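Local coordinates for protein YgiW (Escherichia coli, PDB 1NNX) that is a periplasmic protein of unknown function with a bacterial OB fold, a small beta domain that may bind a ligand not yet identified, at residues A[24-29]-A[40-45]; A[34-39]-A[89-94]; A[66-71]-A[99-104]. All blocks are in the same frame, centred on the assembly; numbering follows the deposited sequence. Where two conformers were deposited one is given.

Contact 1 (A[24-29]-A[40-45])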
loop_
_atom_site.group_PDB
_atom_site.type_symbol
_atom_site.label_atom_id
_atom_site.label_comp_id
_atom_site.label_asym_id
_atom_site.label_seq_id
_atom_site.Cartn_x
_atom_site.Cartn_y
_atom_site.Cartn_z
ATOM N N SER A 24 10.353 -5.528 -7.907
ATOM C CA SER A 24 9.068 -6.080 -8.292
ATOM C C SER A 24 7.891 -5.290 -7.723
ATOM O O SER A 24 7.866 -4.936 -6.528
ATOM C CB SER A 24 8.888 -7.535 -7.830
ATOM O OG SER A 24 9.850 -8.413 -8.398
ATOM N N VAL A 25 6.946 -5.043 -8.602
ATOM C CA VAL A 25 5.667 -4.410 -8.246
ATOM C C VAL A 25 4.655 -5.527 -8.223
ATOM O O VAL A 25 4.517 -6.226 -9.242
ATOM C CB VAL A 25 5.223 -3.362 -9.268
ATOM C CG1 VAL A 25 3.818 -2.828 -8.910
ATOM C CG2 VAL A 25 6.236 -2.216 -9.273
ATOM N N THR A 26 3.942 -5.721 -7.131
ATOM C CA THR A 26 2.975 -6.777 -6.947
ATOM C C THR A 26 1.576 -6.253 -7.185
ATOM O O THR A 26 1.260 -5.110 -6.879
ATOM C CB THR A 26 3.091 -7.292 -5.505
ATOM O OG1 THR A 26 4.432 -7.809 -5.277
ATOM C CG2 THR A 26 2.005 -8.371 -5.140
ATOM N N THR A 27 0.684 -7.092 -7.679
ATOM C CA THR A 27 -0.681 -6.631 -7.899
ATOM C C THR A 27 -1.440 -6.606 -6.570
ATOM O O THR A 27 -1.118 -7.358 -5.635
ATOM C CB THR A 27 -1.454 -7.600 -8.865
ATOM O OG1 THR A 27 -1.583 -8.858 -8.232
ATOM C CG2 THR A 27 -0.691 -7.734 -10.216
ATOM N N VAL A 28 -2.405 -5.677 -6.500
ATOM C CA VAL A 28 -3.249 -5.593 -5.283
ATOM C C VAL A 28 -3.923 -6.925 -4.948
ATOM O O VAL A 28 -3.866 -7.384 -3.824
ATOM C CB VAL A 28 -4.319 -4.537 -5.421
ATOM C CG1 VAL A 28 -5.383 -4.739 -4.293
ATOM C CG2 VAL A 28 -3.660 -3.153 -5.290
ATOM N N GLU A 29 -4.475 -7.589 -5.973
ATOM C CA GLU A 29 -5.147 -8.842 -5.730
ATOM C C GLU A 29 -4.243 -9.906 -5.163
ATOM O O GLU A 29 -4.614 -10.616 -4.209
ATOM C CB GLU A 29 -6.141 -9.304 -6.835
ATOM C CG GLU A 29 -7.264 -10.362 -6.336
ATOM C CD GLU A 29 -8.221 -9.769 -5.336
ATOM O OE1 GLU A 29 -8.815 -10.552 -4.560
ATOM O OE2 GLU A 29 -8.389 -8.524 -5.335
ATOM N N VAL A 40 5.973 -5.206 0.405
ATOM C CA VAL A 40 5.460 -5.144 -0.978
ATOM C C VAL A 40 5.581 -3.740 -1.550
ATOM O O VAL A 40 5.622 -2.747 -0.807
ATOM C CB VAL A 40 3.810 -5.167 -1.072
ATOM C CG1 VAL A 40 3.123 -4.626 0.135
ATOM C CG2 VAL A 40 3.246 -4.044 -2.109
ATOM N N THR A 41 5.575 -3.630 -2.858
ATOM C CA THR A 41 5.527 -2.420 -3.606
ATOM C C THR A 41 4.317 -2.580 -4.527
ATOM O O THR A 41 4.150 -3.610 -5.203
ATOM C CB THR A 41 6.782 -2.208 -4.486
ATOM O OG1 THR A 41 7.977 -2.179 -3.680
ATOM C CG2 THR A 41 6.625 -0.956 -5.302
ATOM N N LEU A 42 3.423 -1.605 -4.567
ATOM C CA LEU A 42 2.233 -1.594 -5.420
ATOM C C LEU A 42 2.172 -0.304 -6.207
ATOM O O LEU A 42 2.733 0.745 -5.766
ATOM C CB LEU A 42 0.948 -1.707 -4.546
ATOM C CG LEU A 42 0.933 -2.905 -3.608
ATOM C CD1 LEU A 42 -0.296 -2.699 -2.660
ATOM C CD2 LEU A 42 0.868 -4.180 -4.314
ATOM N N ARG A 43 1.487 -0.317 -7.338
ATOM C CA ARG A 43 1.301 0.875 -8.101
ATOM C C ARG A 43 -0.157 1.014 -8.455
ATOM O O ARG A 43 -0.809 0.023 -8.826
ATOM C CB ARG A 43 2.151 0.875 -9.390
ATOM C CG ARG A 43 3.595 1.200 -9.094
ATOM C CD ARG A 43 4.438 1.258 -10.424
ATOM N NE ARG A 43 5.766 1.807 -10.189
ATOM C CZ ARG A 43 6.395 2.580 -11.069
ATOM N NH1 ARG A 43 5.797 2.887 -12.211
ATOM N NH2 ARG A 43 7.623 3.005 -10.830
ATOM N N GLY A 44 -0.711 2.215 -8.301
ATOM C CA GLY A 44 -2.113 2.381 -8.586
ATOM C C GLY A 44 -2.539 3.751 -8.174
ATOM O O GLY A 44 -1.784 4.707 -8.292
ATOM N N ASN A 45 -3.774 3.838 -7.756
ATOM C CA ASN A 45 -4.355 5.121 -7.390
ATOM C C ASN A 45 -5.031 5.091 -6.036
ATOM O O ASN A 45 -5.691 4.083 -5.652
ATOM C CB ASN A 45 -5.398 5.489 -8.461
ATOM C CG ASN A 45 -4.760 5.580 -9.889
ATOM O OD1 ASN A 45 -4.621 4.566 -10.543
ATOM N ND2 ASN A 45 -4.337 6.723 -10.292
HETATM O O HOH W 1 6.223 -6.158 -4.381
HETATM O O HOH W 2 0.165 -2.880 -7.910
#
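Thr26 and Thr41 are joined by the one direct hydrogen bond between 24-29 and 40-45: Thr26 N donates a hydrogen bond to Thr41 O at 2.9 Å, nearly straight at 167°. Val25 CA lies beside the same oxygen, 3.5 Å from Thr41 O, as a weaker CH donor. Water extends the pairing. One molecule accepts from Thr41 N and donates to Ser24 O, and also bonds Thr26 OG1, which stands beside its own backbone N (chi1 -60°). The other accepts a hydrogen bond from Arg43 N at 2.9 Å and probably donates to Thr26 O, so two waters link the backbones in addition to the single direct bond.

Among the side chains, Val25 crosses Arg43 at about a right angle. Its CG1, anti to the backbone N (chi1 175°), reaches Arg43 CG at 4.0 Å, while its CG2 meets Arg43 CD at 4.1 Å. A branched valine can thus touch two points of the extended aliphatic chain of the arginine, whose NE forms a salt bridge with Glu85. Further inward, Val28 CG2 packs on Leu42 CD1 at 4.3 Å, two apolar residues suited to the interior they share with Phe57.

A second shell holds the start of helix 28-31. Thr27 is its N-cap, with OG1 bonded to Ser30 OG, Val28 N is bonded to Asp59 OD2, and Leu42 pairs through its backbone with Ile86. The arrangement is that of the segment before a short helix, running beside the long first strand of an OB fold.

Contact 2 (A[34-39]-A[89-94])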
loop_
_atom_site.group_PDB
_atom_site.type_symbol
_atom_site.label_atom_id
_atom_site.label_comp_id
_atom_site.label_asym_id
_atom_site.label_seq_id
_atom_site.Cartn_x
_atom_site.Cartn_y
_atom_site.Cartn_z
ATOM N N LEU A 34 -0.866 -12.576 0.526
ATOM C CA LEU A 34 0.438 -12.802 1.091
ATOM C C LEU A 34 0.350 -12.939 2.596
ATOM O O LEU A 34 -0.660 -12.532 3.206
ATOM C CB LEU A 34 1.349 -11.611 0.724
ATOM C CG LEU A 34 1.659 -11.429 -0.763
ATOM C CD1 LEU A 34 2.461 -10.208 -1.008
ATOM C CD2 LEU A 34 2.513 -12.609 -1.231
ATOM N N ARG A 35 1.392 -13.476 3.174
ATOM C CA ARG A 35 1.451 -13.627 4.610
ATOM C C ARG A 35 1.557 -12.283 5.323
ATOM O O ARG A 35 2.110 -11.307 4.787
ATOM C CB ARG A 35 2.464 -14.569 5.291
ATOM C CG ARG A 35 1.939 -15.095 6.712
ATOM C CD ARG A 35 2.624 -16.386 7.163
ATOM N NE ARG A 35 1.889 -17.070 8.231
ATOM C CZ ARG A 35 1.383 -16.472 9.306
ATOM N NH1 ARG A 35 0.742 -17.195 10.211
ATOM N NH2 ARG A 35 1.498 -15.158 9.480
ATOM N N ASP A 36 1.065 -12.260 6.545
ATOM C CA ASP A 36 1.200 -11.084 7.351
ATOM C C ASP A 36 2.697 -10.762 7.471
ATOM O O ASP A 36 3.558 -11.639 7.526
ATOM C CB ASP A 36 0.608 -11.358 8.721
ATOM C CG ASP A 36 0.821 -10.236 9.660
ATOM O OD1 ASP A 36 1.357 -10.486 10.757
ATOM O OD2 ASP A 36 0.446 -9.097 9.330
ATOM N N ASP A 37 3.006 -9.459 7.508
ATOM C CA ASP A 37 4.388 -9.011 7.637
ATOM C C ASP A 37 5.297 -9.332 6.456
ATOM O O ASP A 37 6.385 -9.890 6.587
ATOM C CB ASP A 37 5.006 -9.530 8.972
ATOM C CG ASP A 37 5.988 -8.543 9.603
ATOM O OD1 ASP A 37 6.915 -9.029 10.307
ATOM O OD2 ASP A 37 5.873 -7.299 9.401
ATOM N N THR A 38 4.817 -8.975 5.284
ATOM C CA THR A 38 5.529 -9.142 4.036
ATOM C C THR A 38 5.683 -7.757 3.398
ATOM O O THR A 38 4.678 -7.080 3.202
ATOM C CB THR A 38 4.725 -10.042 3.067
ATOM O OG1 THR A 38 4.564 -11.345 3.651
ATOM C CG2 THR A 38 5.454 -10.173 1.746
ATOM N N TRP A 39 6.900 -7.412 2.974
ATOM C CA TRP A 39 7.184 -6.150 2.289
ATOM C C TRP A 39 6.715 -6.213 0.841
ATOM O O TRP A 39 7.023 -7.207 0.106
ATOM C CB TRP A 39 8.682 -5.882 2.326
ATOM C CG TRP A 39 9.045 -4.599 1.716
ATOM C CD1 TRP A 39 9.536 -4.403 0.472
ATOM C CD2 TRP A 39 8.995 -3.318 2.347
ATOM N NE1 TRP A 39 9.784 -3.071 0.277
ATOM C CE2 TRP A 39 9.464 -2.379 1.408
ATOM C CE3 TRP A 39 8.602 -2.868 3.619
ATOM C CZ2 TRP A 39 9.568 -0.998 1.698
ATOM C CZ3 TRP A 39 8.700 -1.455 3.912
ATOM C CH2 TRP A 39 9.180 -0.567 2.940
ATOM N N GLU A 89 4.308 -2.729 4.363
ATOM C CA GLU A 89 4.079 -4.132 4.764
ATOM C C GLU A 89 2.665 -4.558 4.711
ATOM O O GLU A 89 1.767 -3.811 5.092
ATOM C CB GLU A 89 4.509 -4.368 6.209
ATOM C CG GLU A 89 5.948 -3.998 6.508
ATOM C CD GLU A 89 6.138 -2.579 6.915
ATOM O OE1 GLU A 89 5.141 -1.840 7.052
ATOM O OE2 GLU A 89 7.309 -2.214 7.106
ATOM N N VAL A 90 2.466 -5.782 4.230
ATOM C CA VAL A 90 1.124 -6.376 4.258
ATOM C C VAL A 90 0.848 -6.629 5.757
ATOM O O VAL A 90 1.682 -7.205 6.454
ATOM C CB VAL A 90 1.107 -7.747 3.472
ATOM C CG1 VAL A 90 -0.227 -8.529 3.783
ATOM C CG2 VAL A 90 1.131 -7.474 1.999
ATOM N N ASP A 91 -0.276 -6.126 6.269
ATOM C CA ASP A 91 -0.697 -6.294 7.679
ATOM C C ASP A 91 -1.978 -7.092 7.560
ATOM O O ASP A 91 -3.030 -6.562 7.201
ATOM C CB ASP A 91 -1.042 -4.913 8.272
ATOM C CG ASP A 91 -1.081 -4.904 9.771
ATOM O OD1 ASP A 91 -0.884 -5.975 10.368
ATOM O OD2 ASP A 91 -1.295 -3.810 10.349
ATOM N N LYS A 92 -1.903 -8.362 7.926
ATOM C CA LYS A 92 -3.044 -9.244 7.761
ATOM C C LYS A 92 -3.386 -9.842 9.064
ATOM O O LYS A 92 -2.538 -10.394 9.748
ATOM C CB LYS A 92 -2.686 -10.364 6.790
ATOM C CG LYS A 92 -3.858 -11.246 6.367
ATOM C CD LYS A 92 -3.356 -12.503 5.662
ATOM C CE LYS A 92 -3.570 -12.446 4.165
ATOM N NZ LYS A 92 -3.026 -13.705 3.487
ATOM N N ASP A 93 -4.667 -9.720 9.392
ATOM C CA ASP A 93 -5.235 -10.264 10.631
ATOM C C ASP A 93 -6.403 -11.148 10.267
ATOM O O ASP A 93 -6.750 -11.252 9.143
ATOM C CB ASP A 93 -5.716 -9.119 11.506
ATOM C CG ASP A 93 -4.592 -8.476 12.260
ATOM O OD1 ASP A 93 -3.457 -8.466 11.729
ATOM O OD2 ASP A 93 -4.834 -7.974 13.376
ATOM N N TRP A 94 -7.061 -11.733 11.273
ATOM C CA TRP A 94 -8.202 -12.594 10.990
ATOM C C TRP A 94 -9.327 -11.885 10.251
ATOM O O TRP A 94 -10.018 -12.488 9.433
ATOM C CB TRP A 94 -8.754 -13.186 12.300
ATOM C CG TRP A 94 -9.378 -12.175 13.211
ATOM C CD1 TRP A 94 -8.756 -11.313 14.052
ATOM C CD2 TRP A 94 -10.766 -11.857 13.281
ATOM N NE1 TRP A 94 -9.665 -10.461 14.638
ATOM C CE2 TRP A 94 -10.910 -10.776 14.170
ATOM C CE3 TRP A 94 -11.891 -12.374 12.658
ATOM C CZ2 TRP A 94 -12.150 -10.207 14.444
ATOM C CZ3 TRP A 94 -13.119 -11.821 12.935
ATOM C CH2 TRP A 94 -13.240 -10.756 13.802
HETATM O O HOH W 3 1.812 -7.157 10.262
#
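The Trp39 indole meets the carboxylate of Glu89 at its rim: Glu89 OE2 lies in the ring plane, 3.6 Å from Trp39 CZ3, with the two planes 73° apart. Ring-edge hydrogens carry a slight positive charge, which suits an acidic neighbour. The two residues form a non-hydrogen-bonded antiparallel pair.

The second flat group, the carboxylate of Asp36, receives Lys92 N on the anti side of OD2, at 2.8 Å and 30° out of its plane. A water donates to both Asp36 OD2 and Asp91 OD1, and so bridges two acidic oxygens only 3.5 Å apart, probably easing their repulsion. Asp36 suits this place because its short side chain lets the carboxylate do the work of a backbone acceptor for Lys92 N.

Val90 N donates to Thr38 O in an almost straight bond, and Asp37 N donates to Val90 O with a more bent 143°. Thr38 OG1 turns back to Arg35 O at 2.7 Å, tying together two residues of the same segment. The long chain of Lys92 bends at chi3, which sets CE near Leu34 O, and NZ then bonds that oxygen at 2.7 Å, approaching from above the carbonyl plane. Leu34 CD1 also packs against Val90 CG2 at 4.3 Å.

On its other side strand 84-93 pairs with 96-106, through Glu89 with Asp100 and Asp91 with Glu98. Val90 rests on Ile99 in the interior, while Trp39 and Glu89 both touch Lys102 on the outer surface.

Contact 3 (A[66-71]-A[99-104])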
loop_
_atom_site.group_PDB
_atom_site.type_symbol
_atom_site.label_atom_id
_atom_site.label_comp_id
_atom_site.label_asym_id
_atom_site.label_seq_id
_atom_site.Cartn_x
_atom_site.Cartn_y
_atom_site.Cartn_z
ATOM N N VAL A 66 -5.211 0.973 2.694
ATOM C CA VAL A 66 -3.829 1.300 3.022
ATOM C C VAL A 66 -3.797 2.355 4.146
ATOM O O VAL A 66 -4.645 3.269 4.219
ATOM C CB VAL A 66 -3.033 1.793 1.792
ATOM C CG1 VAL A 66 -3.052 0.672 0.678
ATOM C CG2 VAL A 66 -3.598 3.074 1.192
ATOM N N ASP A 67 -2.868 2.172 5.062
ATOM C CA ASP A 67 -2.699 3.129 6.184
ATOM C C ASP A 67 -1.536 4.036 5.863
ATOM O O ASP A 67 -0.413 3.567 5.745
ATOM C CB ASP A 67 -2.442 2.351 7.481
ATOM C CG ASP A 67 -2.115 3.259 8.704
ATOM O OD1 ASP A 67 -2.246 2.741 9.840
ATOM O OD2 ASP A 67 -1.714 4.442 8.559
ATOM N N ILE A 68 -1.813 5.330 5.723
ATOM C CA ILE A 68 -0.801 6.347 5.370
ATOM C C ILE A 68 -0.817 7.443 6.448
ATOM O O ILE A 68 -1.787 8.180 6.535
ATOM C CB ILE A 68 -1.108 6.991 4.043
ATOM C CG1 ILE A 68 -1.202 5.914 2.936
ATOM C CG2 ILE A 68 -0.010 7.940 3.709
ATOM C CD1 ILE A 68 -1.709 6.410 1.593
ATOM N N ASP A 69 0.205 7.422 7.275
ATOM C CA ASP A 69 0.336 8.453 8.347
ATOM C C ASP A 69 0.565 9.782 7.680
ATOM O O ASP A 69 1.135 9.918 6.593
ATOM C CB ASP A 69 1.537 8.127 9.218
ATOM C CG ASP A 69 1.668 9.065 10.445
ATOM O OD1 ASP A 69 1.001 8.791 11.479
ATOM O OD2 ASP A 69 2.429 10.071 10.370
ATOM N N HIS A 70 0.141 10.829 8.380
ATOM C CA HIS A 70 0.296 12.182 7.905
ATOM C C HIS A 70 1.783 12.465 7.441
ATOM O O HIS A 70 2.030 13.172 6.447
ATOM C CB HIS A 70 0.142 13.262 9.028
ATOM C CG HIS A 70 0.382 14.690 8.584
ATOM N ND1 HIS A 70 -0.578 15.435 7.936
ATOM C CD2 HIS A 70 1.461 15.497 8.722
ATOM C CE1 HIS A 70 -0.098 16.640 7.686
ATOM N NE2 HIS A 70 1.138 16.700 8.151
ATOM N N LYS A 71 2.788 11.927 8.140
ATOM C CA LYS A 71 4.157 12.200 7.764
ATOM C C LYS A 71 4.631 11.595 6.460
ATOM O O LYS A 71 5.687 11.957 5.953
ATOM C CB LYS A 71 5.127 11.775 8.877
ATOM C CG LYS A 71 5.208 10.278 9.141
ATOM C CD LYS A 71 6.207 9.979 10.268
ATOM C CE LYS A 71 6.853 8.596 10.115
ATOM N NZ LYS A 71 8.111 8.481 10.951
ATOM N N ILE A 99 -2.288 -2.459 3.818
ATOM C CA ILE A 99 -0.864 -2.189 3.643
ATOM C C ILE A 99 -0.470 -1.051 4.594
ATOM O O ILE A 99 -1.139 0.004 4.589
ATOM C CB ILE A 99 -0.522 -1.692 2.213
ATOM C CG1 ILE A 99 -1.034 -2.671 1.153
ATOM C CG2 ILE A 99 1.036 -1.506 2.091
ATOM C CD1 ILE A 99 -0.453 -4.069 1.380
ATOM N N ASP A 100 0.573 -1.242 5.401
ATOM C CA ASP A 100 1.046 -0.123 6.292
ATOM C C ASP A 100 2.083 0.555 5.441
ATOM O O ASP A 100 3.157 -0.000 5.238
ATOM C CB ASP A 100 1.590 -0.886 7.514
ATOM C CG ASP A 100 0.469 -1.600 8.333
ATOM O OD1 ASP A 100 -0.696 -1.149 8.307
ATOM O OD2 ASP A 100 0.814 -2.587 9.004
ATOM N N VAL A 101 1.774 1.753 4.967
ATOM C CA VAL A 101 2.648 2.413 4.011
ATOM C C VAL A 101 3.846 3.137 4.595
ATOM O O VAL A 101 3.683 4.027 5.477
ATOM C CB VAL A 101 1.795 3.371 3.132
ATOM C CG1 VAL A 101 2.698 4.110 2.161
ATOM C CG2 VAL A 101 0.654 2.565 2.405
ATOM N N LYS A 102 5.038 2.801 4.105
ATOM C CA LYS A 102 6.255 3.527 4.563
ATOM C C LYS A 102 6.622 4.660 3.630
ATOM O O LYS A 102 7.274 5.619 4.032
ATOM C CB LYS A 102 7.462 2.583 4.612
ATOM C CG LYS A 102 7.459 1.631 5.757
ATOM C CD LYS A 102 7.715 2.422 7.102
ATOM C CE LYS A 102 8.006 1.497 8.267
ATOM N NZ LYS A 102 8.106 2.297 9.574
ATOM N N GLN A 103 6.217 4.576 2.367
ATOM C CA GLN A 103 6.583 5.545 1.374
ATOM C C GLN A 103 5.565 5.613 0.260
ATOM O O GLN A 103 5.068 4.586 -0.216
ATOM C CB GLN A 103 8.011 5.470 0.815
ATOM C CG GLN A 103 8.348 6.465 -0.363
ATOM C CD GLN A 103 9.804 6.708 -0.596
ATOM O OE1 GLN A 103 10.661 6.066 -0.026
ATOM N NE2 GLN A 103 10.090 7.678 -1.453
ATOM N N ILE A 104 5.237 6.815 -0.166
ATOM C CA ILE A 104 4.351 7.018 -1.275
ATOM C C ILE A 104 5.009 8.044 -2.179
ATOM O O ILE A 104 5.492 9.120 -1.701
ATOM C CB ILE A 104 2.925 7.457 -0.808
ATOM C CG1 ILE A 104 2.050 7.622 -2.048
ATOM C CG2 ILE A 104 2.997 8.773 0.079
ATOM C CD1 ILE A 104 0.580 7.695 -1.723
HETATM O O HOH W 4 1.988 5.147 7.242
#
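A parallel pairing of beta strands joins 66-71 to 99-104, where strand 62-67 runs in the same direction as 96-106 within an otherwise antiparallel sheet. Val66 stands opposite Ile99, and Asp67 opposite Asp100. Asp67 makes both direct backbone bonds: its N donates to Ile99 O at 2.8 Å, and its O accepts from Val101 N at 2.9 Å, each almost in line with the carbonyl. One residue thereby bridges two others of the facing strand, as a parallel register requires.

The side chains divide between two faces. On the inner one Val66 and Ile99 lie side by side and point the same way, with Val66 CG1 3.8 Å from Ile99 CB. Val101 CG2, anti to its own carbonyl carbon, touches two residues of the facing segment, 3.8 Å from Val66 CB and 3.9 Å from Ile68 CG1. Branching at CB makes these residues well suited to strands, since it fills the space close to the backbone. Farther along, the methyl ends of Ile68 and Ile104 meet, CD1 to CD1, at 4.2 Å, although the chain has turned a corner at Lys102. Phe57, Ile86 and Trp73 add to the same apolar interior.

The other face bears Asp67 and Asp100, partly exposed acids; Asp100 also lies close to Asp91 and Glu98, a crowding of like charges that solvent may partly offset.

Past the Asp67 bonds a water continues the link: it accepts from Asp69 N and donates to Val101 O and, at longer range, to Asp67 O. Asp69 then accepts from Lys71 N through OD2, forming an Asx turn. Lys102 and Gln103 both face Gln87 in a classic beta bulge. A parallel pairing of the third and fifth strands, with a bulge at the corner of the last, fits the strand order 1-2-3-5-4 of an OB fold.

Overall arrangement
The three contacts lie about 14 Å from one another, centre to centre, and all draw on the five-stranded mixed sheet of a single small domain. Contacts 1 and 2 share strand 38-51, whose neighbour 84-93 belongs to contact 2 and in turn pairs with 96-106 of contact 3. Along the chain, contact 1 closes before contact 3 opens, whereas the segments of contact 2, 50 residues apart at their closest ends, interleave with both. Contacts 1 and 3 sit on opposite sides of the chain's centre, yet Val40 and Leu42 both pack on Ile99, which also touches Val90. One apolar interior therefore connects all three, as expected of an OB fold whose strands 38-51 and 84-93, first and last in sheet order, pair.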